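Local coordinates for protein ribosome-associated factor Y (Coxiella burnetii, PDB 3TQM) that probably associates with 100S ribosomes, the dimers of 70S particles, as a hibernation factor that regulates translation, at residues F41-D51 / A63-V74. Residues are numbered along the deposited sequence; the frame is centred on the assembly and turned at random. Where two conformers were deposited one is given.
With SO4 (sulfate ion), chain E.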
loop_
_atom_site.group_PDB
_atom_site.type_symbol
_atom_site.label_atom_id
_atom_site.label_comp_id
_atom_site.label_asym_id
_atom_site.label_seq_id
_atom_site.Cartn_x
_atom_site.Cartn_y
_atom_site.Cartn_z
ATOM N N PHE A 41 -4.107 7.340 2.606
ATOM C CA PHE A 41 -5.462 6.958 2.982
ATOM C C PHE A 41 -6.424 8.106 2.684
ATOM O O PHE A 41 -6.079 9.276 2.842
ATOM C CB PHE A 41 -5.532 6.619 4.467
ATOM C CG PHE A 41 -4.657 5.464 4.874
ATOM C CD1 PHE A 41 -3.316 5.660 5.161
ATOM C CD2 PHE A 41 -5.177 4.186 4.975
ATOM C CE1 PHE A 41 -2.512 4.601 5.534
ATOM C CE2 PHE A 41 -4.379 3.124 5.347
ATOM C CZ PHE A 41 -3.044 3.329 5.628
ATOM N N HIS A 42 -7.618 7.771 2.214
ATOM C CA HIS A 42 -8.641 8.784 2.029
ATOM C C HIS A 42 -10.009 8.161 1.840
ATOM O O HIS A 42 -10.136 7.016 1.411
ATOM C CB HIS A 42 -8.295 9.736 0.875
ATOM C CG HIS A 42 -7.884 9.044 -0.386
ATOM N ND1 HIS A 42 -6.694 8.357 -0.507
ATOM C CD2 HIS A 42 -8.492 8.956 -1.592
ATOM C CE1 HIS A 42 -6.595 7.865 -1.729
ATOM N NE2 HIS A 42 -7.672 8.215 -2.407
ATOM N N ILE A 43 -11.033 8.927 2.181
ATOM C CA ILE A 43 -12.411 8.464 2.076
ATOM C C ILE A 43 -13.223 9.368 1.153
ATOM O O ILE A 43 -13.104 10.592 1.192
ATOM C CB ILE A 43 -13.093 8.335 3.458
ATOM C CG1 ILE A 43 -13.656 9.677 3.933
ATOM C CG2 ILE A 43 -12.127 7.745 4.479
ATOM C CD1 ILE A 43 -15.166 9.774 3.818
ATOM N N ASN A 44 -14.036 8.749 0.306
ATOM C CA ASN A 44 -14.957 9.482 -0.548
ATOM C C ASN A 44 -16.372 8.973 -0.304
ATOM O O ASN A 44 -16.809 7.997 -0.918
ATOM C CB ASN A 44 -14.572 9.340 -2.019
ATOM C CG ASN A 44 -15.386 10.249 -2.923
ATOM O OD1 ASN A 44 -16.551 10.538 -2.647
ATOM N ND2 ASN A 44 -14.776 10.700 -4.012
ATOM N N LYS A 45 -17.074 9.646 0.604
ATOM C CA LYS A 45 -18.375 9.197 1.090
ATOM C C LYS A 45 -18.252 7.868 1.828
ATOM O O LYS A 45 -17.696 7.813 2.925
ATOM C CB LYS A 45 -19.394 9.107 -0.052
ATOM C CG LYS A 45 -19.801 10.460 -0.617
ATOM C CD LYS A 45 -20.818 10.315 -1.735
ATOM C CE LYS A 45 -21.283 11.677 -2.229
ATOM N NZ LYS A 45 -22.248 11.564 -3.356
ATOM N N LEU A 46 -18.767 6.801 1.224
ATOM C CA LEU A 46 -18.712 5.474 1.833
ATOM C C LEU A 46 -17.474 4.696 1.398
ATOM O O LEU A 46 -17.192 3.620 1.924
ATOM C CB LEU A 46 -19.973 4.673 1.501
ATOM C CG LEU A 46 -21.292 5.181 2.083
ATOM C CD1 LEU A 46 -22.461 4.408 1.496
ATOM C CD2 LEU A 46 -21.286 5.084 3.602
ATOM N N LYS A 47 -16.738 5.243 0.436
ATOM C CA LYS A 47 -15.567 4.564 -0.113
ATOM C C LYS A 47 -14.311 4.816 0.722
ATOM O O LYS A 47 -13.917 5.962 0.948
ATOM C CB LYS A 47 -15.334 4.977 -1.571
ATOM C CG LYS A 47 -16.488 4.619 -2.503
ATOM C CD LYS A 47 -16.126 4.842 -3.969
ATOM C CE LYS A 47 -15.764 6.293 -4.248
ATOM N NZ LYS A 47 -15.433 6.529 -5.684
ATOM N N LYS A 48 -13.695 3.732 1.183
ATOM C CA LYS A 48 -12.448 3.804 1.932
ATOM C C LYS A 48 -11.282 3.478 1.011
ATOM O O LYS A 48 -10.834 2.331 0.947
ATOM C CB LYS A 48 -12.465 2.817 3.102
ATOM C CG LYS A 48 -13.618 3.013 4.071
ATOM C CD LYS A 48 -13.668 4.442 4.582
ATOM C CE LYS A 48 -14.693 4.593 5.698
ATOM N NZ LYS A 48 -16.048 4.151 5.268
ATOM N N ILE A 49 -10.790 4.486 0.298
ATOM C CA ILE A 49 -9.713 4.287 -0.670
ATOM C C ILE A 49 -8.325 4.313 -0.035
ATOM O O ILE A 49 -8.015 5.188 0.778
ATOM C CB ILE A 49 -9.752 5.347 -1.783
ATOM C CG1 ILE A 49 -11.096 5.318 -2.510
ATOM C CG2 ILE A 49 -8.612 5.140 -2.758
ATOM C CD1 ILE A 49 -12.111 6.283 -1.954
ATOM N N VAL A 50 -7.490 3.350 -0.414
ATOM C CA VAL A 50 -6.084 3.365 -0.022
ATOM C C VAL A 50 -5.210 3.294 -1.275
ATOM O O VAL A 50 -5.391 2.421 -2.122
ATOM C CB VAL A 50 -5.735 2.208 0.938
ATOM C CG1 VAL A 50 -4.262 2.249 1.310
ATOM C CG2 VAL A 50 -6.595 2.287 2.192
ATOM N N ASP A 51 -4.272 4.228 -1.389
ATOM C CA ASP A 51 -3.416 4.333 -2.565
ATOM C C ASP A 51 -1.949 4.177 -2.165
ATOM O O ASP A 51 -1.549 4.583 -1.072
ATOM C CB ASP A 51 -3.650 5.679 -3.257
ATOM C CG ASP A 51 -2.990 5.763 -4.622
ATOM O OD1 ASP A 51 -2.477 4.733 -5.111
ATOM O OD2 ASP A 51 -2.997 6.864 -5.215
ATOM N N ALA A 63 -0.574 1.601 -7.170
ATOM C CA ALA A 63 -1.749 0.752 -7.016
ATOM C C ALA A 63 -2.788 1.405 -6.110
ATOM O O ALA A 63 -2.442 2.103 -5.160
ATOM C CB ALA A 63 -1.346 -0.609 -6.467
ATOM N N GLN A 64 -4.063 1.168 -6.409
ATOM C CA GLN A 64 -5.159 1.720 -5.618
ATOM C C GLN A 64 -6.278 0.699 -5.422
ATOM O O GLN A 64 -6.604 -0.057 -6.335
ATOM C CB GLN A 64 -5.716 2.978 -6.282
ATOM C CG GLN A 64 -6.738 3.724 -5.440
ATOM C CD GLN A 64 -7.459 4.810 -6.216
ATOM O OE1 GLN A 64 -8.150 4.535 -7.197
ATOM N NE2 GLN A 64 -7.294 6.055 -5.784
ATOM N N ALA A 65 -6.861 0.686 -4.228
ATOM C CA ALA A 65 -7.987 -0.191 -3.926
ATOM C C ALA A 65 -8.982 0.534 -3.030
ATOM O O ALA A 65 -8.652 1.561 -2.436
ATOM C CB ALA A 65 -7.505 -1.470 -3.264
ATOM N N GLU A 66 -10.194 -0.003 -2.933
ATOM C CA GLU A 66 -11.242 0.635 -2.144
ATOM C C GLU A 66 -12.278 -0.366 -1.646
ATOM O O GLU A 66 -12.443 -1.441 -2.213
ATOM C CB GLU A 66 -11.933 1.733 -2.959
ATOM C CG GLU A 66 -12.803 1.212 -4.092
ATOM C CD GLU A 66 -13.478 2.325 -4.877
ATOM O OE1 GLU A 66 -12.798 3.316 -5.217
ATOM O OE2 GLU A 66 -14.691 2.209 -5.150
ATOM N N SER A 67 -12.975 0.009 -0.581
ATOM C CA SER A 67 -14.050 -0.798 -0.015
ATOM C C SER A 67 -14.760 0.014 1.058
ATOM O O SER A 67 -14.469 1.187 1.244
ATOM C CB SER A 67 -13.499 -2.101 0.575
ATOM O OG SER A 67 -12.672 -1.845 1.707
ATOM N N ASP A 68 -15.697 -0.609 1.760
ATOM C CA ASP A 68 -16.453 0.084 2.799
ATOM C C ASP A 68 -15.702 0.089 4.123
ATOM O O ASP A 68 -16.162 0.666 5.109
ATOM C CB ASP A 68 -17.825 -0.564 2.983
ATOM C CG ASP A 68 -17.730 -2.050 3.251
ATOM O OD1 ASP A 68 -16.645 -2.510 3.681
ATOM O OD2 ASP A 68 -18.734 -2.759 3.038
ATOM N N ASP A 69 -14.547 -0.563 4.139
ATOM C CA ASP A 69 -13.769 -0.699 5.362
ATOM C C ASP A 69 -12.287 -0.494 5.083
ATOM O O ASP A 69 -11.701 -1.187 4.252
ATOM C CB ASP A 69 -14.017 -2.071 5.996
ATOM C CG ASP A 69 -13.228 -2.277 7.271
ATOM O OD1 ASP A 69 -12.631 -1.303 7.774
ATOM O OD2 ASP A 69 -13.211 -3.416 7.780
HETATM N N MSE A 70 -11.685 0.457 5.791
HETATM C CA MSE A 70 -10.298 0.831 5.548
HETATM C C MSE A 70 -9.335 -0.334 5.754
HETATM O O MSE A 70 -8.374 -0.498 5.003
HETATM C CB MSE A 70 -9.893 2.007 6.437
HETATM C CG MSE A 70 -8.644 2.712 5.956
HETATM SE SE MSE A 70 -8.930 3.748 4.325
HETATM C CE MSE A 70 -9.790 5.309 5.112
ATOM N N TYR A 71 -9.593 -1.137 6.781
ATOM C CA TYR A 71 -8.758 -2.300 7.057
ATOM C C TYR A 71 -8.853 -3.311 5.918
ATOM O O TYR A 71 -7.845 -3.880 5.496
ATOM C CB TYR A 71 -9.160 -2.952 8.380
ATOM C CG TYR A 71 -8.716 -2.183 9.606
ATOM C CD1 TYR A 71 -7.551 -2.531 10.283
ATOM C CD2 TYR A 71 -9.461 -1.114 10.090
ATOM C CE1 TYR A 71 -7.143 -1.836 11.408
ATOM C CE2 TYR A 71 -9.057 -0.414 11.211
ATOM C CZ TYR A 71 -7.898 -0.779 11.865
ATOM O OH TYR A 71 -7.495 -0.081 12.982
ATOM N N LYS A 72 -10.067 -3.525 5.423
ATOM C CA LYS A 72 -10.290 -4.434 4.310
ATOM C C LYS A 72 -9.622 -3.905 3.041
ATOM O O LYS A 72 -9.103 -4.676 2.233
ATOM C CB LYS A 72 -11.787 -4.627 4.070
ATOM C CG LYS A 72 -12.117 -5.784 3.144
ATOM C CD LYS A 72 -13.606 -5.856 2.848
ATOM C CE LYS A 72 -13.957 -7.142 2.118
ATOM N NZ LYS A 72 -13.108 -7.341 0.910
ATOM N N THR A 73 -9.631 -2.585 2.877
ATOM C CA THR A 73 -9.020 -1.949 1.715
ATOM C C THR A 73 -7.516 -2.193 1.674
ATOM O O THR A 73 -6.959 -2.515 0.625
ATOM C CB THR A 73 -9.276 -0.430 1.695
ATOM O OG1 THR A 73 -10.686 -0.180 1.739
ATOM C CG2 THR A 73 -8.691 0.185 0.434
ATOM N N VAL A 74 -6.862 -2.029 2.821
ATOM C CA VAL A 74 -5.429 -2.281 2.927
ATOM C C VAL A 74 -5.113 -3.682 2.432
ATOM O O VAL A 74 -4.206 -3.881 1.622
ATOM C CB VAL A 74 -4.933 -2.137 4.374
ATOM C CG1 VAL A 74 -3.537 -2.725 4.519
ATOM C CG2 VAL A 74 -4.951 -0.673 4.800
HETATM S S SO4 E . -10.432 3.312 12.791
HETATM O O1 SO4 E . -9.222 2.814 12.143
HETATM O O2 SO4 E . -10.688 2.561 14.018
HETATM O O3 SO4 E . -10.250 4.723 13.115
HETATM O O4 SO4 E . -11.568 3.164 11.888
HETATM O O HOH W 1 -12.905 5.835 -6.714
#
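The hydroxyl of T73, in the first turn of helix 70-89, lies between the loop before that helix and strand 47-56: T73 OG1 receives a hydrogen bond from S67 OG at 2.6 Å and sits equally close, 2.6 Å, to K48 O. The torsion of T73 turns OG1 away from its own carbonyl carbon (chi1 -56°), while CG2 goes to V50, 3.4 Å from V50 CG2. K48 N gives a nearly straight bond to S67 O (2.7 Å), met almost end-on. Farther along, V50 and A65 form an antiparallel hydrogen-bonded pair, with V50 N 2.9 Å from A65 O and the return bond from A65 N to V50 O.

On the helix-facing side of the sheet, M70, a selenomethionine, bends at chi2 and chi3 and lies across strands 36-44 and 47-56. Its SE lies 3.5 Å from V50 CG2 and meets the F41 ring at the edge, in its plane, a Met-aromatic contact; CE rests on I43 CG2, the two side chains crossing at about a right angle. The aliphatic part of K48 lies along the backbone from S67 to M70, CB against SE, and NZ bonds weakly to D68 O. On the other face, I49 and E66 lie side by side, with I49 CG1 3.7 Å from E66 CB, and the NE2 end of Q64 meets I49 CG2. A water, not a direct salt bridge, links K47 NZ to E66 OE1.

Past V50-A65, the K48-S67 bond thus extends the backbone link, and the S67-T73 hydroxyl bond passes it to helix 70-89, a polar join beside an apolar layer in this beta-alpha-beta-beta-beta-alpha fold.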